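Local coordinates for epimerase domain-containing protein (Bacillus cereus HuA2-4, PDB 6ZLK) that interconverts UDP-glucuronic acid and UDP-galacturonic acid at C4 of the sugar, with NAD bound as cofactor, at residues Val29-Phe34 / Ser69-Asp74; Ser249-Ile254 / Ala265-Leu270. One frame throughout, in Å; residues are numbered along the deposited sequence.

Contact 1 of 2, residues Val29-Phe34 / Ser69-Asp74; sequences VGIDHF and SKLLQD. With NAD (nicotinamide-adenine-dinucleotide), chain E.
Leu71, on helix 68-72, packs against Ile31 and Val29 of strand 27-31 with its two methyl branches. CD2 of Leu71 meets CD1 of Ile31 at 3.9 Å, and the two side chains meet at a slant. CD1 of Leu71 lies 4.2 Å from CG1 of Val29. Leu71 holds CG anti to its backbone N (chi1 -174°), which carries the fork toward the strand. Between the two segments the packing is apolar. Ile59 of the adjoining strand 56-59 also touches Val29 and Leu71, so the helix also packs on this neighbouring parallel strand.

Polar contacts begin where the strand ends. Asp32 uses both carboxylate oxygens on the adenosine ribose of NAD: O2B donates to OD1 at 2.7 Å, and O3B donates to OD2 at 2.7 Å. OD1 of Asp32 also accepts from the backbone N of Phe34 at 2.9 Å, closing an Asx turn. This N-H arrives nearly along the C-O axis of OD1. OD2 has a second donor in the backbone N of Ala9, so each oxygen is gripped twice. His33 packs beside the adenine, its CE1 3.3 Å from C6A of NAD.

An acidic residue after the second strand that binds the adenosine ribose is characteristic of NAD-binding Rossmann folds. The chemistry splits along the segment: hydrocarbon packing seats helix on sheet, while four hydrogen bonds fix the carboxylate. The negative charge of Asp32 would probably disfavour a phosphate at the ribose, consistent with NAD as cofactor.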
loop_
_atom_site.group_PDB
_atom_site.type_symbol
_atom_site.label_atom_id
_atom_site.label_comp_id
_atom_site.label_asym_id
_atom_site.label_seq_id
_atom_site.Cartn_x
_atom_site.Cartn_y
_atom_site.Cartn_z
ATOM N N VAL A 29 -27.153 8.492 -0.639
ATOM C CA VAL A 29 -27.147 7.189 -1.346
ATOM C C VAL A 29 -26.157 6.297 -0.598
ATOM O O VAL A 29 -25.000 6.723 -0.416
ATOM C CB VAL A 29 -26.736 7.312 -2.821
ATOM C CG1 VAL A 29 -26.778 5.937 -3.448
ATOM C CG2 VAL A 29 -27.579 8.291 -3.580
ATOM N N GLY A 30 -26.607 5.171 -0.085
ATOM C CA GLY A 30 -25.773 4.187 0.595
ATOM C C GLY A 30 -25.515 3.023 -0.313
ATOM O O GLY A 30 -26.457 2.593 -1.031
ATOM N N ILE A 31 -24.293 2.545 -0.381
ATOM C CA ILE A 31 -23.989 1.349 -1.181
ATOM C C ILE A 31 -23.286 0.363 -0.273
ATOM O O ILE A 31 -22.296 0.734 0.393
ATOM C CB ILE A 31 -23.222 1.667 -2.483
ATOM C CG1 ILE A 31 -23.026 0.393 -3.317
ATOM C CG2 ILE A 31 -21.893 2.377 -2.213
ATOM C CD1 ILE A 31 -22.599 0.671 -4.746
ATOM N N ASP A 32 -23.688 -0.888 -0.259
ATOM C CA ASP A 32 -23.154 -1.917 0.641
ATOM C C ASP A 32 -23.593 -3.282 0.108
ATOM O O ASP A 32 -24.771 -3.387 -0.056
ATOM C CB ASP A 32 -23.606 -1.570 2.067
ATOM C CG ASP A 32 -22.736 -2.261 3.109
ATOM O OD1 ASP A 32 -22.541 -3.479 2.975
ATOM O OD2 ASP A 32 -22.157 -1.572 4.011
ATOM N N HIS A 33 -22.726 -4.288 -0.011
ATOM C CA HIS A 33 -23.270 -5.639 -0.353
ATOM C C HIS A 33 -22.989 -6.627 0.773
ATOM O O HIS A 33 -23.123 -7.868 0.505
ATOM C CB HIS A 33 -22.850 -6.150 -1.718
ATOM C CG HIS A 33 -21.423 -6.517 -1.749
ATOM N ND1 HIS A 33 -20.487 -5.667 -1.190
ATOM C CD2 HIS A 33 -20.781 -7.573 -2.278
ATOM C CE1 HIS A 33 -19.287 -6.214 -1.383
ATOM N NE2 HIS A 33 -19.451 -7.409 -2.019
ATOM N N PHE A 34 -22.903 -6.139 2.014
ATOM C CA PHE A 34 -23.016 -6.948 3.236
ATOM C C PHE A 34 -21.897 -7.990 3.290
ATOM O O PHE A 34 -22.152 -9.201 3.312
ATOM C CB PHE A 34 -24.373 -7.650 3.308
ATOM C CG PHE A 34 -25.592 -6.774 3.313
ATOM C CD1 PHE A 34 -25.601 -5.489 3.819
ATOM C CD2 PHE A 34 -26.792 -7.286 2.862
ATOM C CE1 PHE A 34 -26.754 -4.700 3.807
ATOM C CE2 PHE A 34 -27.954 -6.513 2.883
ATOM C CZ PHE A 34 -27.917 -5.206 3.310
ATOM N N SER A 69 -20.019 5.301 -13.049
ATOM C CA SER A 69 -20.413 6.502 -13.829
ATOM C C SER A 69 -21.861 6.867 -13.496
ATOM O O SER A 69 -22.111 8.034 -13.131
ATOM C CB SER A 69 -20.216 6.299 -15.312
ATOM O OG SER A 69 -20.867 7.353 -16.009
ATOM N N LYS A 70 -22.787 5.924 -13.600
ATOM C CA LYS A 70 -24.206 6.100 -13.195
ATOM C C LYS A 70 -24.303 6.514 -11.724
ATOM O O LYS A 70 -25.081 7.438 -11.414
ATOM N N LEU A 71 -23.592 5.835 -10.825
ATOM C CA LEU A 71 -23.726 6.066 -9.371
ATOM C C LEU A 71 -23.318 7.506 -9.053
ATOM O O LEU A 71 -23.969 8.125 -8.181
ATOM C CB LEU A 71 -22.837 5.075 -8.629
ATOM C CG LEU A 71 -22.967 5.087 -7.114
ATOM C CD1 LEU A 71 -24.391 4.744 -6.714
ATOM C CD2 LEU A 71 -21.979 4.128 -6.503
ATOM N N LEU A 72 -22.269 8.012 -9.687
ATOM C CA LEU A 72 -21.636 9.255 -9.193
ATOM C C LEU A 72 -22.151 10.494 -9.936
ATOM O O LEU A 72 -21.744 11.593 -9.578
ATOM C CB LEU A 72 -20.118 9.103 -9.352
ATOM C CG LEU A 72 -19.427 8.245 -8.289
ATOM C CD1 LEU A 72 -18.031 7.878 -8.739
ATOM C CD2 LEU A 72 -19.384 9.005 -6.965
ATOM N N GLN A 73 -22.964 10.338 -10.976
ATOM C CA GLN A 73 -23.280 11.463 -11.909
ATOM C C GLN A 73 -23.881 12.667 -11.151
ATOM O O GLN A 73 -23.586 13.815 -11.563
ATOM C CB GLN A 73 -24.192 10.979 -13.044
ATOM C CG GLN A 73 -25.584 10.551 -12.590
ATOM C CD GLN A 73 -26.291 9.644 -13.579
ATOM O OE1 GLN A 73 -26.012 9.652 -14.779
ATOM N NE2 GLN A 73 -27.223 8.846 -13.081
ATOM N N ASP A 74 -24.709 12.455 -10.121
ATOM C CA ASP A 74 -25.371 13.557 -9.384
ATOM C C ASP A 74 -24.818 13.702 -7.943
ATOM O O ASP A 74 -25.457 14.378 -7.114
ATOM C CB ASP A 74 -26.888 13.364 -9.442
ATOM C CG ASP A 74 -27.311 12.038 -8.824
ATOM O OD1 ASP A 74 -26.379 11.224 -8.482
ATOM O OD2 ASP A 74 -28.561 11.807 -8.684
HETATM P PA NAD E . -18.019 -2.426 8.814
HETATM O O1A NAD E . -17.440 -3.719 8.386
HETATM O O2A NAD E . -19.097 -2.401 9.857
HETATM O O5B NAD E . -18.478 -1.521 7.612
HETATM C C5B NAD E . -17.858 -1.529 6.309
HETATM C C4B NAD E . -18.892 -1.882 5.268
HETATM O O4B NAD E . -18.243 -1.880 3.977
HETATM C C3B NAD E . -19.533 -3.249 5.438
HETATM O O3B NAD E . -20.900 -3.188 5.826
HETATM C C2B NAD E . -19.240 -3.950 4.107
HETATM O O2B NAD E . -20.282 -4.770 3.609
HETATM C C1B NAD E . -18.988 -2.767 3.166
HETATM N N9A NAD E . -18.145 -3.078 2.025
HETATM C C8A NAD E . -16.891 -3.633 2.033
HETATM N N7A NAD E . -16.385 -3.796 0.840
HETATM C C5A NAD E . -17.414 -3.393 -0.008
HETATM C C6A NAD E . -17.546 -3.356 -1.404
HETATM N N6A NAD E . -16.619 -3.827 -2.268
HETATM N N1A NAD E . -18.687 -2.839 -1.919
HETATM C C2A NAD E . -19.642 -2.398 -1.071
HETATM N N3A NAD E . -19.656 -2.434 0.270
HETATM C C4A NAD E . -18.506 -2.919 0.732
HETATM O O3 NAD E . -16.751 -1.621 9.380
HETATM P PN NAD E . -16.711 -0.241 10.259
HETATM O O1N NAD E . -16.238 -0.606 11.588
HETATM O O2N NAD E . -17.957 0.467 10.044
HETATM O O5D NAD E . -15.568 0.533 9.494
HETATM C C5D NAD E . -15.928 1.493 8.572
HETATM C C4D NAD E . -14.664 2.137 8.076
HETATM O O4D NAD E . -13.973 2.775 9.164
HETATM C C3D NAD E . -13.662 1.177 7.419
HETATM O O3D NAD E . -13.055 1.817 6.283
HETATM C C2D NAD E . -12.584 0.987 8.485
HETATM O O2D NAD E . -11.340 0.569 7.914
HETATM C C1D NAD E . -12.646 2.363 9.140
HETATM N N1N NAD E . -12.248 2.370 10.538
HETATM C C2N NAD E . -13.024 1.781 11.491
HETATM C C3N NAD E . -12.626 1.800 12.782
HETATM C C7N NAD E . -13.403 1.104 13.845
HETATM O O7N NAD E . -12.961 1.202 14.976
HETATM N N7N NAD E . -14.547 0.484 13.524
HETATM C C4N NAD E . -11.476 2.524 13.144
HETATM C C5N NAD E . -10.623 2.987 12.147
HETATM C C6N NAD E . -11.054 2.947 10.858
#

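Contact 2 of 2, residues Ser249-Ile254 / Ala265-Leu270; sequences SILDII and ATKNFL. With UGB ((2S,3R,4S,5R,6R)-6-[[[(2R,3S,4R,5R)-5-(2,4-dioxopyrimidin-1-yl)-3,4-dihydroxy-oxolan-2-yl]methoxy-hydroxy-phosphoryl]oxy-hydroxy-phosphoryl]oxy-3,4,5-trihydroxy-oxane-2-carboxylic acid), chain G.
This is a partly buried, mainly apolar helix-to-strand contact in the substrate-binding part of the fold. It joins the first turn of helix 250-261 to strand 267-270. The two short segments run nearly antiparallel, at 165°, with their axes 12.4 Å apart. Side chains therefore bridge the gap.

Leu251 and Lys267 cross at about a right angle, and CD2 of Leu251 lies 4.0 Å from CE of Lys267. The lysine chain is extended as far as CE, which makes the contact; the turn at chi4 (74°) then sets the direction of NZ. CE of Lys267 also lies 4.3 Å from CG2 of Ile254. The same Leu251 CD2 reaches the edge of the Phe269 ring, 4.4 Å from CE1. Leu203 and Ile205 of strand 203-206, which pairs with 267-270, also pack on Ile254.

Ser249 and Asp252 form a capping box at the helix start. Asp252 N donates to Ser249 OG at 3.0 Å. Ser249 N donates to Asp252 OD2 at 2.9 Å, from above the carboxylate plane. Next to the cap, Ile250 places CD1 3.3 Å from O4D of the UGB ribose.

Hydrocarbon packing thus joins helix to strand, while reciprocal polar bonds secure the helix start beside the nucleotide.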
loop_
_atom_site.group_PDB
_atom_site.type_symbol
_atom_site.label_atom_id
_atom_site.label_comp_id
_atom_site.label_asym_id
_atom_site.label_seq_id
_atom_site.Cartn_x
_atom_site.Cartn_y
_atom_site.Cartn_z
ATOM N N SER A 249 -6.654 1.357 29.012
ATOM C CA SER A 249 -6.240 -0.043 28.747
ATOM C C SER A 249 -7.487 -0.940 28.653
ATOM O O SER A 249 -8.550 -0.580 29.166
ATOM C CB SER A 249 -5.274 -0.532 29.772
ATOM O OG SER A 249 -5.927 -0.697 31.031
ATOM N N ILE A 250 -7.291 -2.178 28.200
ATOM C CA ILE A 250 -8.366 -3.166 28.208
ATOM C C ILE A 250 -8.698 -3.525 29.652
ATOM O O ILE A 250 -9.912 -3.676 29.975
ATOM C CB ILE A 250 -7.986 -4.364 27.343
ATOM C CG1 ILE A 250 -7.989 -3.939 25.882
ATOM C CG2 ILE A 250 -8.857 -5.552 27.639
ATOM C CD1 ILE A 250 -9.376 -3.671 25.335
ATOM N N LEU A 251 -7.718 -3.576 30.537
ATOM C CA LEU A 251 -8.015 -3.860 31.957
ATOM C C LEU A 251 -8.838 -2.719 32.553
ATOM O O LEU A 251 -9.744 -3.005 33.385
ATOM C CB LEU A 251 -6.715 -4.052 32.717
ATOM C CG LEU A 251 -5.955 -5.329 32.376
ATOM C CD1 LEU A 251 -4.636 -5.323 33.117
ATOM C CD2 LEU A 251 -6.751 -6.575 32.657
ATOM N N ASP A 252 -8.542 -1.480 32.196
ATOM C CA ASP A 252 -9.274 -0.298 32.715
ATOM C C ASP A 252 -10.732 -0.425 32.272
ATOM O O ASP A 252 -11.616 -0.178 33.102
ATOM C CB ASP A 252 -8.732 1.021 32.151
ATOM C CG ASP A 252 -7.357 1.470 32.589
ATOM O OD1 ASP A 252 -6.952 1.005 33.683
ATOM O OD2 ASP A 252 -6.689 2.263 31.786
ATOM N N ILE A 253 -10.964 -0.768 31.004
ATOM C CA ILE A 253 -12.312 -0.891 30.406
ATOM C C ILE A 253 -13.072 -1.967 31.174
ATOM O O ILE A 253 -14.272 -1.758 31.509
ATOM C CB ILE A 253 -12.197 -1.188 28.898
ATOM C CG1 ILE A 253 -11.596 -0.016 28.121
ATOM C CG2 ILE A 253 -13.544 -1.599 28.325
ATOM C CD1 ILE A 253 -12.381 1.229 28.127
ATOM N N ILE A 254 -12.435 -3.138 31.364
ATOM C CA ILE A 254 -13.102 -4.249 32.066
ATOM C C ILE A 254 -13.536 -3.733 33.443
ATOM O O ILE A 254 -14.679 -4.043 33.814
ATOM C CB ILE A 254 -12.209 -5.486 32.131
ATOM C CG1 ILE A 254 -12.036 -6.084 30.742
ATOM C CG2 ILE A 254 -12.794 -6.488 33.115
ATOM C CD1 ILE A 254 -11.007 -7.177 30.655
ATOM N N ALA A 265 -16.060 -10.330 36.582
ATOM C CA ALA A 265 -15.707 -11.086 35.360
ATOM C C ALA A 265 -14.519 -12.030 35.613
ATOM O O ALA A 265 -13.595 -11.662 36.294
ATOM C CB ALA A 265 -15.380 -10.123 34.247
ATOM N N THR A 266 -14.560 -13.208 35.024
ATOM C CA THR A 266 -13.409 -14.134 34.937
ATOM C C THR A 266 -12.585 -13.714 33.727
ATOM O O THR A 266 -13.178 -13.516 32.691
ATOM C CB THR A 266 -13.896 -15.567 34.764
ATOM O OG1 THR A 266 -14.638 -15.794 35.964
ATOM C CG2 THR A 266 -12.807 -16.599 34.640
ATOM N N LYS A 267 -11.267 -13.655 33.868
ATOM C CA LYS A 267 -10.381 -13.281 32.743
ATOM C C LYS A 267 -9.760 -14.523 32.143
ATOM O O LYS A 267 -9.225 -15.385 32.869
ATOM C CB LYS A 267 -9.313 -12.326 33.243
ATOM C CG LYS A 267 -9.874 -10.985 33.700
ATOM C CD LYS A 267 -8.844 -10.028 34.186
ATOM C CE LYS A 267 -9.464 -8.738 34.657
ATOM N NZ LYS A 267 -10.149 -8.905 35.975
ATOM N N ASN A 268 -9.789 -14.592 30.825
ATOM C CA ASN A 268 -9.060 -15.611 30.056
ATOM C C ASN A 268 -7.966 -14.894 29.271
ATOM O O ASN A 268 -8.293 -14.299 28.253
ATOM C CB ASN A 268 -10.018 -16.389 29.168
ATOM C CG ASN A 268 -9.352 -17.475 28.359
ATOM O OD1 ASN A 268 -8.201 -17.839 28.623
ATOM N ND2 ASN A 268 -10.055 -17.963 27.342
ATOM N N PHE A 269 -6.732 -14.910 29.765
ATOM C CA PHE A 269 -5.606 -14.257 29.081
ATOM C C PHE A 269 -5.073 -15.170 27.988
ATOM O O PHE A 269 -4.560 -16.279 28.277
ATOM C CB PHE A 269 -4.547 -13.913 30.098
ATOM C CG PHE A 269 -4.949 -12.851 31.082
ATOM C CD1 PHE A 269 -4.917 -11.523 30.736
ATOM C CD2 PHE A 269 -5.305 -13.180 32.375
ATOM C CE1 PHE A 269 -5.206 -10.529 31.643
ATOM C CE2 PHE A 269 -5.636 -12.186 33.279
ATOM C CZ PHE A 269 -5.570 -10.869 32.923
ATOM N N LEU A 270 -5.213 -14.744 26.751
ATOM C CA LEU A 270 -4.759 -15.526 25.585
ATOM C C LEU A 270 -3.483 -14.925 25.059
ATOM O O LEU A 270 -3.133 -13.810 25.436
ATOM C CB LEU A 270 -5.847 -15.519 24.525
ATOM C CG LEU A 270 -7.176 -16.065 25.028
ATOM C CD1 LEU A 270 -8.258 -15.758 24.029
ATOM C CD2 LEU A 270 -7.064 -17.554 25.315
HETATM N N1 UGB G . -8.906 -7.394 22.340
HETATM C C2 UGB G . -8.968 -8.198 23.465
HETATM O O2 UGB G . -8.206 -8.082 24.418
HETATM N N3 UGB G . -9.968 -9.127 23.435
HETATM C C4 UGB G . -10.877 -9.345 22.421
HETATM O O4 UGB G . -11.711 -10.241 22.546
HETATM C C5 UGB G . -10.731 -8.483 21.282
HETATM C C6 UGB G . -9.765 -7.560 21.285
HETATM P PA UGB G . -10.547 -3.628 19.011
HETATM P PB UGB G . -8.439 -2.390 17.417
HETATM O "O'P" UGB G . -10.877 -3.115 12.855
HETATM O "O'Q" UGB G . -11.528 -1.239 12.182
HETATM C "C1'" UGB G . -7.823 -1.367 15.101
HETATM O O1A UGB G . -11.482 -2.927 19.932
HETATM O O1B UGB G . -8.218 -3.679 16.697
HETATM C C1D UGB G . -7.891 -6.337 22.320
HETATM C "C2'" UGB G . -7.416 0.072 14.855
HETATM O "O2'" UGB G . -6.765 0.579 16.021
HETATM O O2A UGB G . -11.026 -4.738 18.151
HETATM O O2B UGB G . -7.458 -1.910 18.419
HETATM C C2D UGB G . -7.201 -6.247 20.965
HETATM O O2D UGB G . -6.187 -7.232 20.930
HETATM C "C3'" UGB G . -8.658 0.872 14.526
HETATM O "O3'" UGB G . -8.289 2.230 14.256
HETATM O O3A UGB G . -9.890 -2.509 18.078
HETATM O O3B UGB G . -8.621 -1.283 16.281
HETATM C C3D UGB G . -6.723 -4.792 20.984
HETATM O O3D UGB G . -5.481 -4.683 21.661
HETATM C "C4'" UGB G . -9.409 0.193 13.378
HETATM O "O4'" UGB G . -8.573 0.050 12.224
HETATM C C4D UGB G . -7.826 -4.063 21.768
HETATM O O4D UGB G . -8.527 -5.094 22.507
HETATM C "C5'" UGB G . -9.819 -1.208 13.839
HETATM O "O5'" UGB G . -8.591 -1.914 14.029
HETATM C C5D UGB G . -8.808 -3.283 20.935
HETATM O O5D UGB G . -9.283 -4.127 19.865
HETATM C "C6'" UGB G . -10.797 -1.909 12.881
#

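Overall arrangement
Contacts 1 and 2 lie on opposite sides of the chain's centre, with their own centres 41 Å apart. Their nearest atoms are about 25 Å apart, so they do not touch. Along the chain they come in series. Contact 1 belongs to the NAD-binding Rossmann part and reaches the adenosine end of the cofactor. Contact 2 belongs to the part that holds the UDP-sugar and reaches the uridine end of the substrate. The nicotinamide and the sugar lie between these ends, where epimerisation at C4 is expected to take place. There C4N of NAD lies 3.1 Å from C4' of UGB.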